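Putative alpha-L-fucosidase (Bacteroides thetaiotaomicron, PDB 4OZO) probably hydrolyses alpha-L-fucosides as a family 29 glycoside hydrolase that joins a catalytic TIM barrel to an F5/8 type C domain. Local coordinates at residues L15-R20 and P251-V256; D379-E384 and H449-Y454. All coordinates share one frame; numbering follows the deposited sequence.

Interaction 1: L15-R20 and P251-V256; sequences LEWYNR and PAETDV. With OTN (2-nitrophenyl 1-thio-beta-D-galactopyranoside), chain E.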
ATOM      1  N   LEU A  15       9.424 -12.445 -27.181  1.00 17.73           N
ATOM      2  CA  LEU A  15       9.424 -13.358 -26.045  1.00 17.48           C
ATOM      3  C   LEU A  15       9.701 -12.584 -24.772  1.00 17.46           C
ATOM      4  O   LEU A  15       8.960 -12.684 -23.796  1.00 19.29           O
ATOM      5  CB  LEU A  15      10.464 -14.462 -26.216  1.00 20.19           C
ATOM      6  CG  LEU A  15      10.096 -15.596 -27.181  1.00 27.61           C
ATOM      7  CD1 LEU A  15      11.139 -16.690 -27.125  1.00 25.74           C
ATOM      8  CD2 LEU A  15       8.713 -16.174 -26.879  1.00 25.29           C
ATOM      9  N   GLU A  16      10.772 -11.804 -24.803  1.00 17.69           N
ATOM     10  CA  GLU A  16      11.163 -10.967 -23.675  1.00 18.86           C
ATOM     11  C   GLU A  16      10.018 -10.047 -23.220  1.00 15.82           C
ATOM     12  O   GLU A  16       9.744  -9.917 -22.029  1.00 16.50           O
ATOM     13  CB  GLU A  16      12.413 -10.156 -24.049  1.00 17.55           C
ATOM     14  CG  GLU A  16      12.956  -9.261 -22.948  1.00 11.85           C
ATOM     15  CD  GLU A  16      12.200  -7.960 -22.853  1.00 16.46           C
ATOM     16  OE1 GLU A  16      12.004  -7.306 -23.911  1.00 16.20           O
ATOM     17  OE2 GLU A  16      11.787  -7.605 -21.722  1.00 15.78           O
ATOM     18  N   TRP A  17       9.363  -9.414 -24.184  1.00 16.71           N
ATOM     19  CA  TRP A  17       8.243  -8.524 -23.914  1.00 15.42           C
ATOM     20  C   TRP A  17       7.086  -9.259 -23.247  1.00 13.13           C
ATOM     21  O   TRP A  17       6.566  -8.798 -22.247  1.00 12.21           O
ATOM     22  CB  TRP A  17       7.787  -7.867 -25.217  1.00 14.40           C
ATOM     23  CG  TRP A  17       6.472  -7.121 -25.160  1.00 12.73           C
ATOM     24  CD1 TRP A  17       6.275  -5.812 -24.798  1.00  8.54           C
ATOM     25  CD2 TRP A  17       5.178  -7.633 -25.524  1.00  9.51           C
ATOM     26  NE1 TRP A  17       4.942  -5.486 -24.906  1.00  7.60           N
ATOM     27  CE2 TRP A  17       4.248  -6.587 -25.345  1.00  8.08           C
ATOM     28  CE3 TRP A  17       4.717  -8.877 -25.979  1.00 10.80           C
ATOM     29  CZ2 TRP A  17       2.884  -6.746 -25.611  1.00  7.10           C
ATOM     30  CZ3 TRP A  17       3.358  -9.034 -26.234  1.00  9.88           C
ATOM     31  CH2 TRP A  17       2.460  -7.975 -26.045  1.00  8.84           C
ATOM     32  N   TYR A  18       6.694 -10.402 -23.805  1.00 15.41           N
ATOM     33  CA  TYR A  18       5.603 -11.207 -23.236  1.00 19.64           C
ATOM     34  C   TYR A  18       5.852 -11.560 -21.764  1.00 15.87           C
ATOM     35  O   TYR A  18       4.937 -11.530 -20.938  1.00 13.37           O
ATOM     36  CB  TYR A  18       5.376 -12.494 -24.057  1.00 12.56           C
ATOM     37  CG  TYR A  18       4.134 -12.469 -24.928  1.00 10.84           C
ATOM     38  CD1 TYR A  18       4.171 -12.893 -26.262  1.00 16.79           C
ATOM     39  CD2 TYR A  18       2.930 -12.031 -24.423  1.00 10.39           C
ATOM     40  CE1 TYR A  18       3.021 -12.867 -27.065  1.00 13.10           C
ATOM     41  CE2 TYR A  18       1.787 -12.002 -25.203  1.00 10.98           C
ATOM     42  CZ  TYR A  18       1.829 -12.419 -26.515  1.00 11.65           C
ATOM     43  OH  TYR A  18       0.664 -12.372 -27.261  1.00 10.18           O
ATOM     44  N   ASN A  19       7.098 -11.881 -21.443  1.00 14.52           N
ATOM     45  CA  ASN A  19       7.412 -12.358 -20.115  1.00 18.94           C
ATOM     46  C   ASN A  19       7.491 -11.247 -19.059  1.00 17.76           C
ATOM     47  O   ASN A  19       7.633 -11.529 -17.877  1.00 17.83           O
ATOM     48  CB  ASN A  19       8.665 -13.239 -20.128  1.00 25.16           C
ATOM     49  CG  ASN A  19       8.707 -14.206 -18.948  1.00 48.57           C
ATOM     50  OD1 ASN A  19       7.668 -14.716 -18.508  1.00 47.39           O
ATOM     51  ND2 ASN A  19       9.906 -14.450 -18.418  1.00 51.68           N
ATOM     52  N   ARG A  20       7.382  -9.993 -19.490  1.00 17.99           N
ATOM     53  CA  ARG A  20       7.264  -8.872 -18.560  1.00 15.09           C
ATOM     54  C   ARG A  20       5.890  -8.904 -17.900  1.00 14.92           C
ATOM     55  O   ARG A  20       5.754  -8.592 -16.714  1.00 10.07           O
ATOM     56  CB  ARG A  20       7.416  -7.525 -19.280  1.00 14.72           C
ATOM     57  CG  ARG A  20       8.699  -7.311 -20.071  1.00 14.85           C
ATOM     58  CD  ARG A  20       8.657  -5.961 -20.791  1.00 13.48           C
ATOM     59  NE  ARG A  20       9.733  -5.818 -21.772  1.00 14.92           N
ATOM     60  CZ  ARG A  20       9.820  -4.825 -22.656  1.00 13.52           C
ATOM     61  NH1 ARG A  20       8.900  -3.870 -22.693  1.00  9.64           N
ATOM     62  NH2 ARG A  20      10.829  -4.788 -23.513  1.00 17.49           N
ATOM     63  N   PRO A 251       1.912  -9.022 -31.456  1.00 15.55           N
ATOM     64  CA  PRO A 251       0.978  -9.214 -30.342  1.00 14.76           C
ATOM     65  C   PRO A 251       0.500  -7.900 -29.722  1.00 17.17           C
ATOM     66  O   PRO A 251       1.209  -6.885 -29.753  1.00 16.35           O
ATOM     67  CB  PRO A 251       1.786 -10.047 -29.346  1.00 11.27           C
ATOM     68  CG  PRO A 251       3.192  -9.736 -29.646  1.00 12.31           C
ATOM     69  CD  PRO A 251       3.284  -9.428 -31.107  1.00 15.26           C
ATOM     70  N   ALA A 252      -0.709  -7.935 -29.173  1.00 13.78           N
ATOM     71  CA  ALA A 252      -1.359  -6.748 -28.637  1.00 13.52           C
ATOM     72  C   ALA A 252      -0.844  -6.325 -27.254  1.00 16.59           C
ATOM     73  O   ALA A 252      -0.711  -7.149 -26.338  1.00 15.27           O
ATOM     74  CB  ALA A 252      -2.858  -6.962 -28.588  1.00 16.22           C
ATOM     75  N   GLU A 253      -0.567  -5.030 -27.118  1.00 13.92           N
ATOM     76  CA  GLU A 253      -0.160  -4.437 -25.852  1.00 10.66           C
ATOM     77  C   GLU A 253      -1.280  -3.548 -25.348  1.00 11.67           C
ATOM     78  O   GLU A 253      -1.648  -2.582 -26.012  1.00 12.00           O
ATOM     79  CB  GLU A 253       1.106  -3.614 -26.038  1.00  9.37           C
ATOM     80  CG  GLU A 253       1.710  -3.141 -24.751  1.00  8.26           C
ATOM     81  CD  GLU A 253       2.865  -2.207 -24.980  1.00  9.08           C
ATOM     82  OE1 GLU A 253       4.023  -2.678 -24.974  1.00  8.31           O
ATOM     83  OE2 GLU A 253       2.610  -1.003 -25.174  1.00  7.68           O
ATOM     84  N   THR A 254      -1.825  -3.880 -24.178  1.00 10.56           N
ATOM     85  CA  THR A 254      -3.003  -3.191 -23.646  1.00 10.57           C
ATOM     86  C   THR A 254      -2.635  -2.030 -22.725  1.00 10.04           C
ATOM     87  O   THR A 254      -1.966  -2.224 -21.716  1.00 10.73           O
ATOM     88  CB  THR A 254      -3.905  -4.172 -22.876  1.00 11.05           C
ATOM     89  OG1 THR A 254      -4.322  -5.216 -23.760  1.00 10.09           O
ATOM     90  CG2 THR A 254      -5.125  -3.472 -22.339  1.00  8.51           C
ATOM     91  N   ASP A 255      -3.079  -0.826 -23.068  1.00 11.41           N
ATOM     92  CA  ASP A 255      -2.692   0.366 -22.309  1.00  9.08           C
ATOM     93  C   ASP A 255      -3.878   0.993 -21.599  1.00  8.17           C
ATOM     94  O   ASP A 255      -4.938   1.176 -22.181  1.00 14.21           O
ATOM     95  CB  ASP A 255      -1.986   1.395 -23.209  1.00 11.86           C
ATOM     96  CG  ASP A 255      -2.866   1.893 -24.367  1.00 16.09           C
ATOM     97  OD1 ASP A 255      -3.419   1.048 -25.119  1.00 13.09           O
ATOM     98  OD2 ASP A 255      -2.989   3.136 -24.530  1.00 12.55           O
ATOM     99  N   VAL A 256      -3.710   1.315 -20.328  1.00  7.91           N
ATOM    100  CA  VAL A 256      -4.801   1.906 -19.564  1.00  8.93           C
ATOM    101  C   VAL A 256      -4.214   2.778 -18.454  1.00  9.01           C
ATOM    102  O   VAL A 256      -3.096   2.544 -17.982  1.00  8.66           O
ATOM    103  CB  VAL A 256      -5.751   0.793 -19.012  1.00  9.03           C
ATOM    104  CG1 VAL A 256      -4.989  -0.169 -18.145  1.00  8.88           C
ATOM    105  CG2 VAL A 256      -6.951   1.368 -18.265  1.00  7.22           C
TER
HETATM  106  O2' OTN E 503      -9.512  10.317 -29.751  1.00 54.05           O
HETATM  107  N1' OTN E 503      -8.339   9.478 -29.937  1.00 31.17           N
HETATM  108  O3' OTN E 503      -7.353   9.886 -30.772  1.00 34.26           O
HETATM  109  C2' OTN E 503      -8.287   8.330 -29.235  1.00 27.83           C
HETATM  110  C3' OTN E 503      -9.381   8.000 -28.441  1.00 29.01           C
HETATM  111  C4' OTN E 503      -9.398   6.834 -27.694  1.00 21.18           C
HETATM  112  C5' OTN E 503      -8.315   5.973 -27.753  1.00 25.19           C
HETATM  113  C6' OTN E 503      -7.231   6.291 -28.561  1.00 23.58           C
HETATM  114  C1' OTN E 503      -7.204   7.449 -29.330  1.00 22.16           C
HETATM  115  S01 OTN E 503      -5.761   7.741 -30.272  1.00 29.31           S
HETATM  116  C1  OTN E 503      -4.964   6.141 -30.239  1.00 26.96           C
HETATM  117  O5  OTN E 503      -4.254   5.841 -28.986  1.00 25.30           O
HETATM  118  C5  OTN E 503      -3.641   4.547 -29.075  1.00 18.61           C
HETATM  119  C6  OTN E 503      -2.934   4.266 -27.748  1.00 16.25           C
HETATM  120  O6  OTN E 503      -3.891   4.286 -26.688  1.00 17.33           O
HETATM  121  C4  OTN E 503      -2.623   4.503 -30.221  1.00 17.98           C
HETATM  122  O4  OTN E 503      -1.606   5.490 -30.024  1.00 22.20           O
HETATM  123  C3  OTN E 503      -3.367   4.815 -31.488  1.00 25.20           C
HETATM  124  O3  OTN E 503      -2.497   4.779 -32.656  1.00 29.91           O
HETATM  125  C2  OTN E 503      -3.971   6.200 -31.344  1.00 19.75           C
HETATM  126  O2  OTN E 503      -4.659   6.441 -32.554  1.00 25.78           O
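The indole of Trp17, on the short helix 12-18, reaches the start of strand 253-257 of the TIM barrel, where it meets Ala252 O and Glu253 at its edge and packs on Pro251. Val193, Val206 and Val291, at the beginnings of three other barrel strands, also touch it, so the helix closes the N-terminal end of the barrel, the end remote from the sugar site. Glu253 crosses the indole at a slant. Its CB lies 3.6 Å from Trp17 CZ2, CG continues past CZ2 and NE1, and the carboxylate plane stands 29° from that of the ring. At the tip, Glu253 OE1 accepts the hydrogen bond from Trp17 NE1 (3.0 Å, 158° at the hydrogen) on its anti lone pair, while OE2 takes a second N-H from Trp164. CG anti to the backbone N (chi1 -171°) and the extended chain carry the two oxygens to the two indoles. A buried carboxylate thus gains two neutral donors, and the nearby guanidinium of Arg20 probably offsets the closeness of Glu162.

At the other end of the indole, Trp17 CZ3 packs 3.5 Å from Pro251 CG and also sits over the centre of one face of Tyr18. Tyr18 OH passes 3.3 Å from Pro251 CB to hydrogen-bond the backbone of Asn289. Proline suits this spot as a compact apolar group that packs against both rings. A phenylalanine in place of Trp17 would probably leave Glu253 OE1 without its donor and open a gap beside Ala252.

Two residues beyond Glu253 the strand reaches the bound galactoside, which is held also by Asp166, Gly167, Glu212 and Glu232; here Asp255 OD2 lies 2.6 Å from O6 of the sugar.

Interaction 2: D379-E384 and H449-Y454; sequences DCLMIE and HTFGVY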
ATOM      1  N   ASP A 379     -12.248 -21.055  -8.059  1.00 18.15           N
ATOM      2  CA  ASP A 379     -13.063 -20.078  -8.781  1.00 15.57           C
ATOM      3  C   ASP A 379     -12.225 -19.325  -9.821  1.00 17.68           C
ATOM      4  O   ASP A 379     -12.538 -18.201 -10.224  1.00 16.68           O
ATOM      5  CB  ASP A 379     -13.740 -19.119  -7.807  1.00 13.72           C
ATOM      6  CG  ASP A 379     -12.755 -18.328  -6.980  1.00 17.21           C
ATOM      7  OD1 ASP A 379     -11.540 -18.621  -7.034  1.00 18.32           O
ATOM      8  OD2 ASP A 379     -13.206 -17.407  -6.265  1.00 19.49           O
ATOM      9  N   CYS A 380     -11.158 -19.971 -10.267  1.00 15.82           N
ATOM     10  CA  CYS A 380     -10.245 -19.342 -11.190  1.00 15.05           C
ATOM     11  C   CYS A 380      -9.369 -20.386 -11.862  1.00 16.42           C
ATOM     12  O   CYS A 380      -8.931 -21.337 -11.217  1.00 13.36           O
ATOM     13  CB  CYS A 380      -9.363 -18.345 -10.440  1.00 11.50           C
ATOM     14  SG  CYS A 380      -8.308 -17.426 -11.527  1.00 21.26           S
ATOM     15  N   LEU A 381      -9.108 -20.208 -13.156  1.00 13.56           N
ATOM     16  CA  LEU A 381      -8.141 -21.062 -13.828  1.00 15.07           C
ATOM     17  C   LEU A 381      -7.263 -20.303 -14.821  1.00 14.37           C
ATOM     18  O   LEU A 381      -7.610 -19.217 -15.297  1.00 11.71           O
ATOM     19  CB  LEU A 381      -8.817 -22.273 -14.484  1.00 13.13           C
ATOM     20  CG  LEU A 381      -9.881 -22.041 -15.567  1.00 21.13           C
ATOM     21  CD1 LEU A 381      -9.276 -21.841 -16.979  1.00 11.94           C
ATOM     22  CD2 LEU A 381     -10.900 -23.178 -15.558  1.00 18.40           C
ATOM     23  N   MET A 382      -6.122 -20.907 -15.120  1.00 12.55           N
ATOM     24  CA  MET A 382      -5.129 -20.327 -15.998  1.00 15.93           C
ATOM     25  C   MET A 382      -4.473 -21.392 -16.888  1.00 16.24           C
ATOM     26  O   MET A 382      -4.221 -22.515 -16.456  1.00 16.21           O
ATOM     27  CB  MET A 382      -4.061 -19.608 -15.172  1.00 17.02           C
ATOM     28  CG  MET A 382      -2.895 -19.091 -16.016  1.00 19.03           C
ATOM     29  SD  MET A 382      -1.831 -17.956 -15.117  1.00 18.15           S
ATOM     30  CE  MET A 382      -1.118 -19.032 -13.882  1.00 22.33           C
ATOM     31  N   ILE A 383      -4.199 -21.034 -18.135  1.00 16.50           N
ATOM     32  CA  ILE A 383      -3.528 -21.941 -19.053  1.00 15.55           C
ATOM     33  C   ILE A 383      -2.513 -21.167 -19.897  1.00 20.20           C
ATOM     34  O   ILE A 383      -2.725 -19.991 -20.226  1.00 17.70           O
ATOM     35  CB  ILE A 383      -4.548 -22.690 -19.935  1.00 15.16           C
ATOM     36  CG1 ILE A 383      -3.864 -23.754 -20.791  1.00 15.36           C
ATOM     37  CG2 ILE A 383      -5.365 -21.717 -20.775  1.00 13.92           C
ATOM     38  CD1 ILE A 383      -4.843 -24.723 -21.407  1.00 13.38           C
ATOM     39  N   GLU A 384      -1.397 -21.817 -20.212  1.00 20.08           N
ATOM     40  CA  GLU A 384      -0.303 -21.172 -20.930  1.00 17.79           C
ATOM     41  C   GLU A 384       0.290 -22.079 -22.002  1.00 21.32           C
ATOM     42  O   GLU A 384       0.652 -23.232 -21.734  1.00 20.08           O
ATOM     43  CB  GLU A 384       0.801 -20.765 -19.960  1.00 18.11           C
ATOM     44  CG  GLU A 384       0.362 -19.821 -18.860  1.00 18.64           C
ATOM     45  CD  GLU A 384       1.503 -19.458 -17.927  1.00 20.95           C
ATOM     46  OE1 GLU A 384       2.500 -20.215 -17.854  1.00 18.71           O
ATOM     47  OE2 GLU A 384       1.404 -18.402 -17.274  1.00 31.75           O
ATOM     48  N   HIS A 449       2.488 -25.327 -21.513  1.00 21.32           N
ATOM     49  CA  HIS A 449       3.435 -25.169 -20.409  1.00 24.13           C
ATOM     50  C   HIS A 449       2.751 -25.390 -19.082  1.00 21.36           C
ATOM     51  O   HIS A 449       3.326 -25.952 -18.157  1.00 15.09           O
ATOM     52  CB  HIS A 449       4.010 -23.752 -20.378  1.00 25.63           C
ATOM     53  CG  HIS A 449       5.195 -23.554 -21.268  1.00 36.66           C
ATOM     54  ND1 HIS A 449       6.340 -24.318 -21.164  1.00 44.20           N
ATOM     55  CD2 HIS A 449       5.422 -22.667 -22.268  1.00 31.17           C
ATOM     56  CE1 HIS A 449       7.216 -23.917 -22.072  1.00 40.84           C
ATOM     57  NE2 HIS A 449       6.685 -22.914 -22.751  1.00 36.20           N
ATOM     58  N   THR A 450       1.513 -24.923 -18.996  1.00 20.27           N
ATOM     59  CA  THR A 450       0.888 -24.702 -17.713  1.00 19.31           C
ATOM     60  C   THR A 450      -0.623 -24.817 -17.771  1.00 20.30           C
ATOM     61  O   THR A 450      -1.276 -24.200 -18.616  1.00 21.14           O
ATOM     62  CB  THR A 450       1.229 -23.289 -17.194  1.00 17.17           C
ATOM     63  OG1 THR A 450       2.645 -23.178 -17.013  1.00 17.45           O
ATOM     64  CG2 THR A 450       0.534 -23.022 -15.865  1.00 19.28           C
ATOM     65  N   PHE A 451      -1.173 -25.613 -16.863  1.00 15.02           N
ATOM     66  CA  PHE A 451      -2.593 -25.561 -16.584  1.00 16.82           C
ATOM     67  C   PHE A 451      -2.738 -25.572 -15.075  1.00 14.71           C
ATOM     68  O   PHE A 451      -1.920 -26.162 -14.381  1.00 18.70           O
ATOM     69  CB  PHE A 451      -3.338 -26.741 -17.215  1.00 18.68           C
ATOM     70  CG  PHE A 451      -4.822 -26.705 -16.978  1.00 19.68           C
ATOM     71  CD1 PHE A 451      -5.594 -25.665 -17.498  1.00 16.24           C
ATOM     72  CD2 PHE A 451      -5.445 -27.695 -16.226  1.00 14.33           C
ATOM     73  CE1 PHE A 451      -6.961 -25.616 -17.276  1.00 16.68           C
ATOM     74  CE2 PHE A 451      -6.810 -27.655 -16.002  1.00 15.32           C
ATOM     75  CZ  PHE A 451      -7.575 -26.615 -16.524  1.00 19.37           C
ATOM     76  N   GLY A 452      -3.768 -24.921 -14.555  1.00 13.87           N
ATOM     77  CA  GLY A 452      -3.901 -24.807 -13.116  1.00 13.03           C
ATOM     78  C   GLY A 452      -5.231 -24.228 -12.712  1.00 14.44           C
ATOM     79  O   GLY A 452      -5.806 -23.421 -13.445  1.00 12.99           O
ATOM     80  N   VAL A 453      -5.736 -24.663 -11.558  1.00 12.19           N
ATOM     81  CA  VAL A 453      -6.880 -23.995 -10.944  1.00 13.79           C
ATOM     82  C   VAL A 453      -6.491 -23.380  -9.604  1.00 14.18           C
ATOM     83  O   VAL A 453      -5.501 -23.786  -8.978  1.00 14.78           O
ATOM     84  CB  VAL A 453      -8.115 -24.914 -10.799  1.00 20.80           C
ATOM     85  CG1 VAL A 453      -8.605 -25.362 -12.189  1.00 12.85           C
ATOM     86  CG2 VAL A 453      -7.821 -26.099  -9.860  1.00 13.42           C
ATOM     87  N   TYR A 454      -7.254 -22.379  -9.180  1.00 11.65           N
ATOM     88  CA  TYR A 454      -6.834 -21.532  -8.071  1.00 10.67           C
ATOM     89  C   TYR A 454      -8.013 -20.937  -7.331  1.00 13.50           C
ATOM     90  O   TYR A 454      -9.146 -20.930  -7.823  1.00 14.14           O
ATOM     91  CB  TYR A 454      -5.933 -20.387  -8.571  1.00 12.73           C
ATOM     92  CG  TYR A 454      -4.774 -20.834  -9.441  1.00 14.47           C
ATOM     93  CD1 TYR A 454      -3.568 -21.225  -8.875  1.00 13.97           C
ATOM     94  CD2 TYR A 454      -4.896 -20.881 -10.833  1.00 10.74           C
ATOM     95  CE1 TYR A 454      -2.506 -21.645  -9.668  1.00 16.16           C
ATOM     96  CE2 TYR A 454      -3.843 -21.303 -11.632  1.00 11.94           C
ATOM     97  CZ  TYR A 454      -2.649 -21.679 -11.048  1.00 14.43           C
ATOM     98  OH  TYR A 454      -1.590 -22.091 -11.831  1.00 12.74           O
TER
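Glu384 O is gripped by two successive backbone amides, His449 N at 2.8 Å and, more weakly, Thr450 N at 3.3 Å, which makes a classic beta bulge. A second one closes the other end of this antiparallel pair, where Asp379 and Cys380 both face Tyr454 and Asp379 N bonds Tyr454 O (3.1 Å). Between them, Met382 N donates to Gly452 O at 3.0 Å.

Glu384 and Thr450 lie side by side, Glu384 OE1 3.1 Å from Thr450 OG1, while OE2 pairs with Lys422. On the same face Tyr454 leans back along its strand, and the bend of Met382 at chi3 (67°) carries its CE to 3.7 Å from Tyr454 OH. Gly452 suits its place, since a CB there would probably come up against that hydroxyl as it is placed.

The other face is apolar. Ile383 CB meets the edge of the Phe451 ring, 4.0 Å from CD1, and Leu381 CB lies 3.9 Å from Val453 CG1; Leu381 and Ile383 pack on Trp396, and Leu381 and Phe451 on Val398, of the opposing sheet. One face buried against a second sheet, with strands paired antiparallel, is the arrangement expected of the beta-sandwich of an F5/8 type C (discoidin-like) domain.

How the interactions relate
The two contacts come in series along the chain: interaction 1 is complete before interaction 2 begins. They share no sheet. Interaction 1 belongs to the parallel barrel, whereas interaction 2 pairs two strands of a four-stranded antiparallel sheet in the domain that follows. Their centres are 19 Å apart and their nearest atoms about 7 Å, without touching. The domains nevertheless meet nearby: Tyr18 stacks on His421 and touches Ile387, both from the second domain; elsewhere Tyr454 packs edge-to-face with Phe323 at the end of helix 306-323. The sandwich is therefore docked beside the closed end of the barrel, on the side away from the bound galactoside.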